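Local coordinates for carbohydrate binding family 6 (PDB 5A8D), which probably hydrolyses alpha-L-arabinofuranosyl linkages, releasing arabinose from plant cell-wall polysaccharides as a glycoside hydrolase of family 43, at residues Phe36-Ala41 with Ile51-Asp56; Trp159-Gly164 with Phe209-Tyr214; Ser235-Met240 with Asn265-Ala270. All coordinates share one frame; numbering follows the deposited sequence. Where two conformers were deposited one is given.

Interaction 1: Phe36-Ala41 with Ile51-Asp56; sequences FTADPA and IYCSHD
Ala-41 and Tyr-52 hold the firm end of this contact, where two strands of a beta hairpin run antiparallel. They form a hydrogen-bonded pair. Ala-41 N lies 2.8 Å from Tyr-52 O, and Tyr-52 N lies 2.8 Å from Ala-41 O in a nearly straight bond (170° at the hydrogen). Their CB atoms touch on one face of the sheet. The edge of the Tyr-52 ring lies near Ala-41 O. The next pair, Pro-40 and Cys-53, is non-hydrogen-bonded. Its side chains turn to the other face, with Pro-40 CB 4.1 Å from Cys-53 SG.

Beyond the regular pairing, Ser-54 grips Asp-39 twice. Ser-54 N donates to Asp-39 O at 3.1 Å. Asp-39 N donates to Ser-54 OG, also at 3.1 Å. The hydroxyl gets there because OG stands between its own backbone N and carbonyl carbon (chi1 57°). Ser-54 OG also lies 3.4 Å from Asp-39 OD2, at best a weak bond.

Toward Thr-37 the chains drift apart and water takes over. One water donates to Thr-37 O and lies 2.7 Å from Ser-54 OG. A second water accepts from Asp-56 N and also reaches Thr-37 O. Side-chain packing is looser here. Ala-38 CB touches His-55 CE1 obliquely at 4.1 Å, though Ala-38 CA still leans on Ser-54 O in a CA-H...O contact.

The hairpin is the first pair in the sheet 40-45, 48-55, 70-76, 83-89. Strand 70-76 pairs with the other edge of 48-55, and His-55 NE2 bonds Thr-72 OG1 there. Tyr-52 OH bonds Pro-132 O. Strand 104-109 covers Ala-41 and Tyr-52 through Ile-106, and Asn-266 ND2 bonds both Thr-37 OG1 and Ala-38 O.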
loop_
_atom_site.group_PDB
_atom_site.type_symbol
_atom_site.label_atom_id
_atom_site.label_comp_id
_atom_site.label_asym_id
_atom_site.label_seq_id
_atom_site.Cartn_x
_atom_site.Cartn_y
_atom_site.Cartn_z
ATOM N N PHE A 36 -39.293 -13.162 -50.363
ATOM C CA PHE A 36 -38.339 -13.565 -51.381
ATOM C C PHE A 36 -37.276 -14.537 -50.882
ATOM O O PHE A 36 -36.184 -14.621 -51.451
ATOM C CB PHE A 36 -37.699 -12.294 -51.938
ATOM C CG PHE A 36 -38.697 -11.360 -52.566
ATOM C CD1 PHE A 36 -39.256 -11.677 -53.774
ATOM C CD2 PHE A 36 -39.113 -10.201 -51.923
ATOM C CE1 PHE A 36 -40.202 -10.833 -54.368
ATOM C CE2 PHE A 36 -40.062 -9.361 -52.501
ATOM C CZ PHE A 36 -40.607 -9.673 -53.735
ATOM N N THR A 37 -37.598 -15.291 -49.825
ATOM C CA THR A 37 -36.655 -16.231 -49.261
ATOM C C THR A 37 -37.434 -17.463 -48.868
ATOM O O THR A 37 -38.643 -17.551 -49.146
ATOM C CB THR A 37 -35.902 -15.597 -48.094
ATOM O OG1 THR A 37 -34.745 -16.388 -47.744
ATOM C CG2 THR A 37 -36.827 -15.390 -46.880
ATOM N N ALA A 38 -36.751 -18.405 -48.258
ATOM C CA ALA A 38 -37.342 -19.640 -47.836
ATOM C C ALA A 38 -36.972 -19.855 -46.381
ATOM O O ALA A 38 -35.790 -19.842 -46.028
ATOM C CB ALA A 38 -36.863 -20.783 -48.714
ATOM N N ASP A 39 -37.971 -20.039 -45.536
ATOM C CA ASP A 39 -37.722 -20.292 -44.121
ATOM C C ASP A 39 -37.866 -21.810 -43.853
ATOM O O ASP A 39 -38.904 -22.343 -44.171
ATOM C CB ASP A 39 -38.779 -19.586 -43.288
ATOM C CG ASP A 39 -38.777 -18.085 -43.417
ATOM O OD1 ASP A 39 -37.723 -17.489 -43.708
ATOM O OD2 ASP A 39 -39.883 -17.522 -43.262
ATOM N N PRO A 40 -36.871 -22.469 -43.265
ATOM C CA PRO A 40 -36.929 -23.905 -43.087
ATOM C C PRO A 40 -37.398 -24.367 -41.745
ATOM O O PRO A 40 -37.349 -23.630 -40.742
ATOM C CB PRO A 40 -35.484 -24.325 -43.260
ATOM C CG PRO A 40 -34.702 -23.183 -42.715
ATOM C CD PRO A 40 -35.498 -21.967 -43.014
ATOM N N ALA A 41 -37.881 -25.607 -41.699
ATOM C CA ALA A 41 -38.230 -26.280 -40.460
ATOM C C ALA A 41 -37.953 -27.761 -40.666
ATOM O O ALA A 41 -37.837 -28.187 -41.793
ATOM C CB ALA A 41 -39.715 -26.081 -40.127
ATOM N N ILE A 51 -37.786 -31.886 -44.239
ATOM C CA ILE A 51 -37.451 -30.464 -44.214
ATOM C C ILE A 51 -38.569 -29.738 -44.929
ATOM O O ILE A 51 -38.906 -30.084 -46.091
ATOM C CB ILE A 51 -36.119 -30.202 -44.913
ATOM C CG1 ILE A 51 -34.987 -30.989 -44.276
ATOM C CG2 ILE A 51 -35.781 -28.731 -44.920
ATOM C CD1 ILE A 51 -34.733 -30.678 -42.845
ATOM N N TYR A 52 -39.126 -28.748 -44.253
ATOM C CA TYR A 52 -40.215 -27.942 -44.768
ATOM C C TYR A 52 -39.661 -26.559 -45.081
ATOM O O TYR A 52 -38.850 -26.053 -44.295
ATOM C CB TYR A 52 -41.337 -27.816 -43.743
ATOM C CG TYR A 52 -41.907 -29.150 -43.335
ATOM C CD1 TYR A 52 -41.217 -29.975 -42.436
ATOM C CD2 TYR A 52 -43.117 -29.596 -43.863
ATOM C CE1 TYR A 52 -41.701 -31.207 -42.107
ATOM C CE2 TYR A 52 -43.599 -30.848 -43.531
ATOM C CZ TYR A 52 -42.909 -31.619 -42.622
ATOM O OH TYR A 52 -43.393 -32.861 -42.302
ATOM N N CYS A 53 -40.123 -25.928 -46.164
ATOM C CA CYS A 53 -39.727 -24.538 -46.458
ATOM C C CYS A 53 -40.905 -23.699 -46.894
ATOM O O CYS A 53 -41.730 -24.161 -47.654
ATOM C CB CYS A 53 -38.729 -24.478 -47.569
ATOM S SG CYS A 53 -37.077 -24.922 -46.996
ATOM N N SER A 54 -40.993 -22.462 -46.395
ATOM C CA SER A 54 -41.935 -21.512 -46.938
ATOM C C SER A 54 -41.430 -20.976 -48.271
ATOM O O SER A 54 -40.229 -20.865 -48.520
ATOM C CB SER A 54 -42.229 -20.321 -45.991
ATOM O OG SER A 54 -41.031 -19.633 -45.655
ATOM N N HIS A 55 -42.403 -20.642 -49.119
ATOM C CA HIS A 55 -42.165 -19.963 -50.402
ATOM C C HIS A 55 -43.220 -18.894 -50.543
ATOM O O HIS A 55 -44.368 -19.038 -50.060
ATOM C CB HIS A 55 -42.196 -20.936 -51.592
ATOM C CG HIS A 55 -41.212 -22.039 -51.443
ATOM N ND1 HIS A 55 -39.856 -21.852 -51.610
ATOM C CD2 HIS A 55 -41.366 -23.319 -51.014
ATOM C CE1 HIS A 55 -39.221 -22.976 -51.321
ATOM N NE2 HIS A 55 -40.116 -23.877 -50.960
ATOM N N ASP A 56 -42.849 -17.769 -51.150
ATOM C CA ASP A 56 -43.879 -16.788 -51.366
ATOM C C ASP A 56 -43.796 -16.286 -52.821
ATOM O O ASP A 56 -44.649 -16.661 -53.659
ATOM C CB ASP A 56 -43.819 -15.753 -50.244
ATOM C CG ASP A 56 -44.990 -14.768 -50.285
ATOM O OD1 ASP A 56 -45.488 -14.519 -51.405
ATOM O OD2 ASP A 56 -45.362 -14.234 -49.212
HETATM O O HOH W 1 -40.846 -17.573 -47.433
HETATM O O HOH W 2 -40.107 -17.134 -51.452
#

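Interaction 2: Trp159-Gly164 with Phe209-Tyr214; sequences WLFDPG and FFEAAY
Asp-162 and Ala-212 meet near the middle of the beta-propeller that family 43 enzymes share, where a loop entering strand 164-167 passes a corner of the chain at Glu-211. At the corner, Phe-210 and Glu-211 both face Ala-227 in a classic beta bulge. One direct hydrogen bond joins the segments: Ala-212 N donates to Asp-162 OD2 at 2.8 Å. The bond is bent (138° at the hydrogen), and the amide approaches from above the carboxylate plane. With CG between its backbone N and carbonyl carbon (chi1 47°), Asp-162 points its carboxylate at this amide.

Aromatic side chains make up much of the remaining contact. The six-membered ring of Trp-159 turns its edge to the face of Phe-210, an offset edge-to-face pair with planes at 85° and centroids 5.4 Å apart. Phe-210 CE1 lies 3.7 Å from both CH2 and CZ3 of Trp-159. Glu-211 reaches out with its chain extended beyond CG. Its OE2 lies at the edge of the Phe-161 ring, 3.8 Å from Phe-161 CZ. The same oxygen is 3.7 Å from Trp-159 CZ3.

Two waters fill in beside the direct bond. One donates to Asp-162 O and accepts from Ala-213 N at 2.9 Å. The other reaches both Asp-162 O and Ala-213 O.

Asp-162 OD2 is also hydrogen-bonded to His-268 NE2, so two partners hold this one oxygen. Glu-211 OE1 is 4.5 Å from Asp-162 OD2. The contact thus brings two acidic groups close together in buried surroundings. Aromatic carbons border one of them and hydrogen bonds hold the other, an arrangement consistent with the acidic centre of a family 43 active site.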
loop_
_atom_site.group_PDB
_atom_site.type_symbol
_atom_site.label_atom_id
_atom_site.label_comp_id
_atom_site.label_asym_id
_atom_site.label_seq_id
_atom_site.Cartn_x
_atom_site.Cartn_y
_atom_site.Cartn_z
ATOM N N TRP A 159 -42.832 -7.809 -34.027
ATOM C CA TRP A 159 -43.284 -8.561 -35.224
ATOM C C TRP A 159 -43.817 -9.908 -34.845
ATOM O O TRP A 159 -43.138 -10.599 -34.032
ATOM C CB TRP A 159 -42.068 -8.791 -36.167
ATOM C CG TRP A 159 -41.415 -7.501 -36.517
ATOM C CD1 TRP A 159 -41.994 -6.259 -36.563
ATOM C CD2 TRP A 159 -40.045 -7.312 -36.906
ATOM N NE1 TRP A 159 -41.065 -5.319 -36.944
ATOM C CE2 TRP A 159 -39.860 -5.943 -37.152
ATOM C CE3 TRP A 159 -38.962 -8.177 -37.063
ATOM C CZ2 TRP A 159 -38.621 -5.414 -37.538
ATOM C CZ3 TRP A 159 -37.746 -7.661 -37.439
ATOM C CH2 TRP A 159 -37.576 -6.303 -37.671
ATOM N N LEU A 160 -44.928 -10.342 -35.477
ATOM C CA LEU A 160 -45.578 -11.622 -35.160
ATOM C C LEU A 160 -45.697 -12.445 -36.437
ATOM O O LEU A 160 -46.610 -12.228 -37.235
ATOM C CB LEU A 160 -46.973 -11.371 -34.576
ATOM C CG LEU A 160 -47.193 -11.436 -33.057
ATOM C CD1 LEU A 160 -46.064 -10.835 -32.253
ATOM C CD2 LEU A 160 -48.514 -10.770 -32.703
ATOM N N PHE A 161 -44.772 -13.388 -36.637
ATOM C CA PHE A 161 -44.840 -14.234 -37.845
ATOM C C PHE A 161 -44.063 -15.532 -37.791
ATOM O O PHE A 161 -44.301 -16.367 -38.661
ATOM C CB PHE A 161 -44.447 -13.472 -39.155
ATOM C CG PHE A 161 -42.970 -13.148 -39.282
ATOM C CD1 PHE A 161 -42.110 -14.059 -39.883
ATOM C CD2 PHE A 161 -42.464 -11.936 -38.856
ATOM C CE1 PHE A 161 -40.758 -13.816 -40.024
ATOM C CE2 PHE A 161 -41.093 -11.672 -38.996
ATOM C CZ PHE A 161 -40.255 -12.615 -39.564
ATOM N N ASP A 162 -43.083 -15.681 -36.870
ATOM C CA ASP A 162 -42.155 -16.802 -36.938
ATOM C C ASP A 162 -42.169 -17.587 -35.603
ATOM O O ASP A 162 -41.316 -17.387 -34.743
ATOM C CB ASP A 162 -40.726 -16.471 -37.393
ATOM C CG ASP A 162 -40.111 -15.280 -36.707
ATOM O OD1 ASP A 162 -40.796 -14.615 -35.887
ATOM O OD2 ASP A 162 -38.914 -14.974 -37.090
ATOM N N PRO A 163 -43.119 -18.505 -35.483
ATOM C CA PRO A 163 -43.210 -19.330 -34.262
ATOM C C PRO A 163 -42.182 -20.429 -34.202
ATOM O O PRO A 163 -41.776 -20.980 -35.234
ATOM C CB PRO A 163 -44.567 -19.950 -34.392
ATOM C CG PRO A 163 -44.762 -20.133 -35.876
ATOM C CD PRO A 163 -44.150 -18.891 -36.469
ATOM N N GLY A 164 -41.750 -20.749 -32.995
ATOM C CA GLY A 164 -40.966 -21.938 -32.727
ATOM C C GLY A 164 -41.745 -22.711 -31.672
ATOM O O GLY A 164 -41.919 -22.241 -30.548
ATOM N N PHE A 209 -31.908 -9.613 -29.738
ATOM C CA PHE A 209 -32.927 -10.440 -30.418
ATOM C C PHE A 209 -33.563 -9.726 -31.614
ATOM O O PHE A 209 -34.043 -8.569 -31.493
ATOM C CB PHE A 209 -34.038 -10.868 -29.435
ATOM C CG PHE A 209 -35.094 -11.709 -30.074
ATOM C CD1 PHE A 209 -34.875 -13.054 -30.367
ATOM C CD2 PHE A 209 -36.291 -11.155 -30.419
ATOM C CE1 PHE A 209 -35.844 -13.838 -31.024
ATOM C CE2 PHE A 209 -37.285 -11.933 -31.004
ATOM C CZ PHE A 209 -37.075 -13.260 -31.311
ATOM N N PHE A 210 -33.573 -10.412 -32.751
ATOM C CA PHE A 210 -34.133 -9.888 -34.016
ATOM C C PHE A 210 -35.339 -10.719 -34.476
ATOM O O PHE A 210 -36.439 -10.177 -34.684
ATOM C CB PHE A 210 -33.027 -9.861 -35.058
ATOM C CG PHE A 210 -33.452 -9.292 -36.414
ATOM C CD1 PHE A 210 -33.746 -7.954 -36.574
ATOM C CD2 PHE A 210 -33.393 -10.077 -37.537
ATOM C CE1 PHE A 210 -34.099 -7.449 -37.820
ATOM C CE2 PHE A 210 -33.763 -9.596 -38.788
ATOM C CZ PHE A 210 -34.146 -8.280 -38.920
ATOM N N GLU A 211 -35.147 -12.004 -34.689
ATOM C CA GLU A 211 -36.163 -12.881 -35.239
ATOM C C GLU A 211 -35.866 -14.324 -34.842
ATOM O O GLU A 211 -34.810 -14.644 -34.259
ATOM C CB GLU A 211 -36.165 -12.826 -36.820
ATOM C CG GLU A 211 -36.653 -11.575 -37.475
ATOM C CD GLU A 211 -36.600 -11.591 -38.996
ATOM O OE1 GLU A 211 -36.096 -12.551 -39.620
ATOM O OE2 GLU A 211 -37.031 -10.535 -39.588
ATOM N N ALA A 212 -36.765 -15.203 -35.266
ATOM C CA ALA A 212 -36.456 -16.639 -35.377
ATOM C C ALA A 212 -36.215 -17.306 -34.020
ATOM O O ALA A 212 -35.308 -18.141 -33.927
ATOM C CB ALA A 212 -35.303 -16.896 -36.334
ATOM N N ALA A 213 -37.066 -16.998 -33.047
ATOM C CA ALA A 213 -37.069 -17.685 -31.744
ATOM C C ALA A 213 -37.228 -19.194 -31.937
ATOM O O ALA A 213 -38.082 -19.673 -32.718
ATOM C CB ALA A 213 -38.162 -17.148 -30.876
ATOM N N TYR A 214 -36.388 -19.976 -31.258
ATOM C CA TYR A 214 -36.411 -21.426 -31.484
ATOM C C TYR A 214 -35.988 -22.111 -30.185
ATOM O O TYR A 214 -35.110 -21.629 -29.512
ATOM C CB TYR A 214 -35.462 -21.834 -32.600
ATOM C CG TYR A 214 -35.630 -23.227 -33.096
ATOM C CD1 TYR A 214 -36.539 -23.539 -34.131
ATOM C CD2 TYR A 214 -34.906 -24.292 -32.560
ATOM C CE1 TYR A 214 -36.729 -24.818 -34.596
ATOM C CE2 TYR A 214 -35.134 -25.566 -32.967
ATOM C CZ TYR A 214 -35.984 -25.859 -34.045
ATOM O OH TYR A 214 -36.127 -27.145 -34.452
HETATM O O HOH W 3 -39.598 -15.533 -33.383
HETATM O O HOH W 4 -38.834 -19.150 -35.227
#

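Interaction 3: Ser235-Met240 with Asn265-Ala270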
loop_
_atom_site.group_PDB
_atom_site.type_symbol
_atom_site.label_atom_id
_atom_site.label_comp_id
_atom_site.label_asym_id
_atom_site.label_seq_id
_atom_site.Cartn_x
_atom_site.Cartn_y
_atom_site.Cartn_z
ATOM N N SER A 235 -26.350 -10.081 -38.796
ATOM C CA SER A 235 -27.215 -10.948 -37.986
ATOM C C SER A 235 -26.588 -12.336 -37.977
ATOM O O SER A 235 -26.119 -12.795 -39.024
ATOM C CB SER A 235 -28.615 -10.976 -38.635
ATOM O OG SER A 235 -29.438 -11.961 -38.100
ATOM N N LYS A 236 -26.600 -12.987 -36.815
ATOM C CA LYS A 236 -26.101 -14.337 -36.657
ATOM C C LYS A 236 -27.063 -15.198 -35.973
ATOM O O LYS A 236 -28.031 -14.715 -35.379
ATOM C CB LYS A 236 -24.807 -14.272 -35.817
ATOM C CG LYS A 236 -23.752 -13.325 -36.353
ATOM C CD LYS A 236 -22.543 -13.192 -35.420
ATOM C CE LYS A 236 -21.562 -12.152 -35.958
ATOM N NZ LYS A 236 -22.086 -10.730 -35.851
ATOM N N ILE A 237 -26.842 -16.513 -36.006
ATOM C CA ILE A 237 -27.684 -17.383 -35.169
ATOM C C ILE A 237 -26.938 -17.547 -33.813
ATOM O O ILE A 237 -25.791 -17.988 -33.795
ATOM C CB ILE A 237 -27.941 -18.757 -35.831
ATOM C CG1 ILE A 237 -28.767 -18.625 -37.128
ATOM C CG2 ILE A 237 -28.673 -19.644 -34.854
ATOM C CD1 ILE A 237 -28.953 -19.938 -37.877
ATOM N N GLU A 238 -27.574 -17.138 -32.733
ATOM C CA GLU A 238 -26.983 -17.084 -31.403
ATOM C C GLU A 238 -27.884 -17.836 -30.445
ATOM O O GLU A 238 -28.947 -18.313 -30.829
ATOM C CB GLU A 238 -26.779 -15.631 -30.960
ATOM C CG GLU A 238 -25.989 -14.841 -32.004
ATOM C CD GLU A 238 -25.445 -13.516 -31.541
ATOM O OE1 GLU A 238 -25.206 -13.346 -30.364
ATOM O OE2 GLU A 238 -25.179 -12.640 -32.409
ATOM N N TYR A 239 -27.423 -18.036 -29.205
ATOM C CA TYR A 239 -28.201 -18.833 -28.274
ATOM C C TYR A 239 -27.926 -18.521 -26.800
ATOM O O TYR A 239 -26.870 -17.989 -26.424
ATOM C CB TYR A 239 -28.050 -20.336 -28.541
ATOM C CG TYR A 239 -26.768 -20.961 -27.998
ATOM C CD1 TYR A 239 -25.520 -20.617 -28.491
ATOM C CD2 TYR A 239 -26.804 -21.893 -26.952
ATOM C CE1 TYR A 239 -24.359 -21.164 -27.955
ATOM C CE2 TYR A 239 -25.666 -22.430 -26.421
ATOM C CZ TYR A 239 -24.454 -22.112 -26.916
ATOM O OH TYR A 239 -23.262 -22.607 -26.439
ATOM N N MET A 240 -28.904 -18.953 -26.019
ATOM C CA MET A 240 -28.897 -18.946 -24.579
ATOM C C MET A 240 -29.251 -20.343 -24.089
ATOM O O MET A 240 -29.888 -21.114 -24.802
ATOM C CB MET A 240 -29.962 -17.983 -24.045
ATOM C CG MET A 240 -29.967 -16.600 -24.682
ATOM S SD MET A 240 -30.985 -15.456 -23.705
ATOM C CE MET A 240 -32.588 -16.092 -23.959
ATOM N N ASN A 265 -32.110 -11.066 -44.698
ATOM C CA ASN A 265 -32.650 -10.931 -43.332
ATOM C C ASN A 265 -33.309 -12.241 -42.901
ATOM O O ASN A 265 -34.477 -12.258 -42.415
ATOM C CB ASN A 265 -33.614 -9.751 -43.192
ATOM C CG ASN A 265 -33.009 -8.427 -43.671
ATOM O OD1 ASN A 265 -31.804 -8.340 -44.025
ATOM N ND2 ASN A 265 -33.845 -7.385 -43.701
ATOM N N ASN A 266 -32.555 -13.325 -43.137
ATOM C CA ASN A 266 -33.052 -14.688 -42.915
ATOM C C ASN A 266 -32.079 -15.692 -42.261
ATOM O O ASN A 266 -31.382 -16.492 -42.901
ATOM C CB ASN A 266 -33.650 -15.288 -44.192
ATOM C CG ASN A 266 -34.378 -16.605 -43.917
ATOM O OD1 ASN A 266 -34.638 -16.947 -42.763
ATOM N ND2 ASN A 266 -34.727 -17.323 -44.962
ATOM N N ASN A 267 -32.172 -15.716 -40.943
ATOM C CA ASN A 267 -31.521 -16.714 -40.102
ATOM C C ASN A 267 -32.521 -17.642 -39.450
ATOM O O ASN A 267 -32.296 -18.148 -38.312
ATOM C CB ASN A 267 -30.619 -15.996 -39.075
ATOM C CG ASN A 267 -29.247 -15.728 -39.614
ATOM O OD1 ASN A 267 -28.678 -16.548 -40.318
ATOM N ND2 ASN A 267 -28.700 -14.590 -39.314
ATOM N N HIS A 268 -33.642 -17.902 -40.144
ATOM C CA HIS A 268 -34.565 -18.930 -39.719
ATOM C C HIS A 268 -33.881 -20.269 -39.830
ATOM O O HIS A 268 -33.108 -20.517 -40.729
ATOM C CB HIS A 268 -35.900 -18.880 -40.477
ATOM C CG HIS A 268 -36.638 -17.642 -40.147
ATOM N ND1 HIS A 268 -36.411 -16.455 -40.799
ATOM C CD2 HIS A 268 -37.448 -17.360 -39.103
ATOM C CE1 HIS A 268 -37.120 -15.506 -40.215
ATOM N NE2 HIS A 268 -37.725 -16.024 -39.169
ATOM N N HIS A 269 -34.133 -21.104 -38.839
ATOM C CA HIS A 269 -33.305 -22.337 -38.673
ATOM C C HIS A 269 -34.056 -23.362 -37.875
ATOM O O HIS A 269 -35.047 -23.044 -37.188
ATOM C CB HIS A 269 -31.970 -22.018 -37.958
ATOM C CG HIS A 269 -32.138 -21.511 -36.560
ATOM N ND1 HIS A 269 -32.567 -20.237 -36.279
ATOM C CD2 HIS A 269 -31.991 -22.128 -35.360
ATOM C CE1 HIS A 269 -32.707 -20.095 -34.970
ATOM N NE2 HIS A 269 -32.382 -21.236 -34.390
ATOM N N ALA A 270 -33.576 -24.585 -37.943
ATOM C CA ALA A 270 -34.043 -25.662 -37.087
ATOM C C ALA A 270 -32.833 -26.360 -36.516
ATOM O O ALA A 270 -31.790 -26.426 -37.177
ATOM C CB ALA A 270 -34.927 -26.651 -37.840
#
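Ile-237 lies against His-269 and Asn-267, and Ile-237 and Asn-267 make the main part of this contact. From CB the side chain of Ile-237 forks. The CG2 branch, placed opposite the backbone N, sits squarely over one face of the His-269 imidazole. It lies 4.0 Å from the ring centroid and only 6° off the ring normal, a CH-pi contact. On the other branch, Ile-237 CG1 rests 3.8 Å from Asn-267 CB. At the tip, Ile-237 CD1 reaches His-269 CB at 3.7 Å and also touches CG of that ring.

The imidazole is held for this packing. His-269 ND1 donates to Asn-267 O at 2.9 Å, in the carbonyl plane, and NE2 bonds Ser-225 OG. Nearby, Asn-267 ND2 donates to Ser-235 OG at 3.0 Å, with the hydroxyl in the amide plane. Ser-235 OG also bonds Ser-228 O. Asn-267 OD1 is taken by Gln-258 NE2. The preceding residue forms an Asx turn: Asn-266 OD1 accepts from His-268 N and His-268 ND1, which arrive from opposite faces of its plane.

The contact joins two neighbouring sheets. Strand 237-242 is an inner strand of one, between 221-228 and 250-256, and Ile-237 also packs on Leu-256. Strand 269-274 is an outermost strand of the next, paired with 277-283.

The three contacts follow one another along the chain and gather near the middle of the propeller. Interaction 1 lies within the first sheet. Interactions 2 and 3 both reach the sheet of strands 212-218 to 250-256, and their centres are 10 Å apart. Interaction 1 is about 14 Å, centre to centre, from each of them. Segment 265-270 touches both other contacts: Asn-266 bonds the segment 36-41, and His-268 bonds Asp-162. Interactions 1 and 2 do not touch, with nearest atoms about 5 Å apart. The loop before strand 269-274 thus links the first sheet to the loop before strand 164-167, beside acidic residues, consistent with a family 43 active site.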